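VP2 (Human bocavirus 3, PDB 5US7) self-assembles into a 60-subunit T=1 icosahedral capsid, probably with a channel at the five-fold axis. Local coordinates at residues E202-N207 with G324-S329. Sequence-based numbering, arbitrary orientation.
Sequences EMEDSN and GANINS
Glu202 reaches from the loop before helix 210-215 to residues 324-329, in the loop before helix 331-334. Its CB points toward that loop. CG lies anti to the carbonyl carbon (chi1 -66°), and the chain runs on extended (chi2 170°), so the carboxylate is carried right across. CD comes within 4.0 Å of Asn326 ND2. The two carboxylate oxygens then part. Glu202 OE1 sits 3.1 Å from Asn326 ND2, with the carboxylate and amide planes nearly perpendicular. Glu202 OE2 lies against backbone and aliphatic carbon, 3.4 Å from Ile327 CA and 3.1 Å from Asn328 CB. The Asn326 side chain, its CG anti to the backbone N, passes alongside Glu204, and its ND2 is 3.5 Å from Glu204 CB. At the other end, the side-chain amide of Asn207 meets the backbone at Gly324 and Ala325. Glu210 of helix 210-215 touches both Glu202 and Ile327, and Met203 packs on Ile501 of a neighbouring subunit. Glu199 OE1 lies close to Glu202 OE2, which could raise the pKa of one carboxylate. Two surface loops of the parvovirus coat protein thus meet through polar side chains laid against each other and against backbone, with little apolar packing.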
loop_
_atom_site.group_PDB
_atom_site.type_symbol
_atom_site.label_atom_id
_atom_site.label_comp_id
_atom_site.label_asym_id
_atom_site.label_seq_id
_atom_site.Cartn_x
_atom_site.Cartn_y
_atom_site.Cartn_z
ATOM N N GLU A 202 -76.904 -88.789 -32.232
ATOM C CA GLU A 202 -76.666 -90.208 -32.449
ATOM C C GLU A 202 -75.940 -90.419 -33.793
ATOM O O GLU A 202 -74.876 -91.032 -33.787
ATOM C CB GLU A 202 -77.976 -91.007 -32.396
ATOM C CG GLU A 202 -78.687 -91.054 -31.072
ATOM C CD GLU A 202 -80.065 -91.654 -31.229
ATOM O OE1 GLU A 202 -80.555 -91.701 -32.374
ATOM O OE2 GLU A 202 -80.644 -92.118 -30.235
ATOM N N MET A 203 -76.456 -89.951 -34.939
ATOM C CA MET A 203 -77.819 -89.462 -35.158
ATOM C C MET A 203 -78.541 -90.552 -35.936
ATOM O O MET A 203 -77.922 -91.253 -36.735
ATOM C CB MET A 203 -77.841 -88.142 -35.924
ATOM C CG MET A 203 -77.465 -88.276 -37.380
ATOM S SD MET A 203 -77.141 -86.695 -38.158
ATOM C CE MET A 203 -75.418 -86.498 -37.739
ATOM N N GLU A 204 -79.838 -90.721 -35.703
ATOM C CA GLU A 204 -80.587 -91.808 -36.315
ATOM C C GLU A 204 -81.709 -91.261 -37.182
ATOM O O GLU A 204 -82.544 -90.481 -36.709
ATOM C CB GLU A 204 -81.147 -92.761 -35.260
ATOM C CG GLU A 204 -81.924 -93.924 -35.857
ATOM C CD GLU A 204 -81.071 -94.824 -36.738
ATOM O OE1 GLU A 204 -79.826 -94.745 -36.673
ATOM O OE2 GLU A 204 -81.654 -95.608 -37.515
ATOM N N ASP A 205 -81.730 -91.695 -38.444
ATOM C CA ASP A 205 -82.666 -91.215 -39.452
ATOM C C ASP A 205 -82.604 -89.694 -39.451
ATOM O O ASP A 205 -81.517 -89.129 -39.301
ATOM C CB ASP A 205 -84.078 -91.740 -39.159
ATOM C CG ASP A 205 -85.056 -91.481 -40.294
ATOM O OD1 ASP A 205 -84.637 -90.929 -41.333
ATOM O OD2 ASP A 205 -86.245 -91.829 -40.140
ATOM N N SER A 206 -83.748 -89.037 -39.624
ATOM C CA SER A 206 -83.964 -87.670 -39.172
ATOM C C SER A 206 -82.785 -86.748 -39.650
ATOM O O SER A 206 -82.305 -86.993 -40.756
ATOM C CB SER A 206 -84.189 -87.760 -37.659
ATOM O OG SER A 206 -85.380 -88.466 -37.363
ATOM N N ASN A 207 -82.284 -85.729 -38.930
ATOM C CA ASN A 207 -82.921 -84.994 -37.839
ATOM C C ASN A 207 -82.887 -83.498 -38.102
ATOM O O ASN A 207 -83.929 -82.849 -38.154
ATOM C CB ASN A 207 -82.251 -85.304 -36.501
ATOM C CG ASN A 207 -83.101 -84.878 -35.325
ATOM O OD1 ASN A 207 -83.959 -84.007 -35.450
ATOM N ND2 ASN A 207 -82.898 -85.520 -34.186
ATOM N N GLY A 324 -87.664 -82.482 -30.744
ATOM C CA GLY A 324 -87.304 -82.990 -32.052
ATOM C C GLY A 324 -85.951 -83.656 -32.083
ATOM O O GLY A 324 -85.304 -83.685 -33.132
ATOM N N ALA A 325 -85.502 -84.190 -30.953
ATOM C CA ALA A 325 -84.172 -84.758 -30.829
ATOM C C ALA A 325 -84.129 -86.265 -31.028
ATOM O O ALA A 325 -83.062 -86.852 -30.855
ATOM C CB ALA A 325 -83.576 -84.410 -29.464
ATOM N N ASN A 326 -85.245 -86.905 -31.391
ATOM C CA ASN A 326 -85.272 -88.362 -31.486
ATOM C C ASN A 326 -84.906 -88.985 -30.147
ATOM O O ASN A 326 -85.733 -89.022 -29.234
ATOM C CB ASN A 326 -84.340 -88.872 -32.590
ATOM C CG ASN A 326 -84.523 -90.350 -32.869
ATOM O OD1 ASN A 326 -85.616 -90.892 -32.709
ATOM N ND2 ASN A 326 -83.448 -91.013 -33.278
ATOM N N ILE A 327 -83.719 -89.583 -30.088
ATOM C CA ILE A 327 -83.030 -90.136 -28.908
ATOM C C ILE A 327 -83.672 -91.339 -28.226
ATOM O O ILE A 327 -83.544 -91.489 -27.012
ATOM C CB ILE A 327 -82.719 -89.051 -27.806
ATOM C CG1 ILE A 327 -83.956 -88.469 -27.118
ATOM C CG2 ILE A 327 -81.818 -87.975 -28.363
ATOM C CD1 ILE A 327 -83.639 -87.549 -25.976
ATOM N N ASN A 328 -84.385 -92.164 -28.986
ATOM C CA ASN A 328 -84.233 -93.615 -28.852
ATOM C C ASN A 328 -84.230 -94.112 -27.406
ATOM O O ASN A 328 -85.239 -94.074 -26.709
ATOM C CB ASN A 328 -82.953 -94.060 -29.562
ATOM C CG ASN A 328 -82.886 -95.559 -29.764
ATOM O OD1 ASN A 328 -83.911 -96.227 -29.885
ATOM N ND2 ASN A 328 -81.674 -96.095 -29.807
ATOM N N SER A 329 -83.058 -94.581 -26.986
ATOM C CA SER A 329 -82.861 -95.227 -25.698
ATOM C C SER A 329 -83.147 -94.264 -24.550
ATOM O O SER A 329 -83.194 -93.044 -24.716
ATOM C CB SER A 329 -81.434 -95.757 -25.586
ATOM O OG SER A 329 -81.205 -96.341 -24.318
#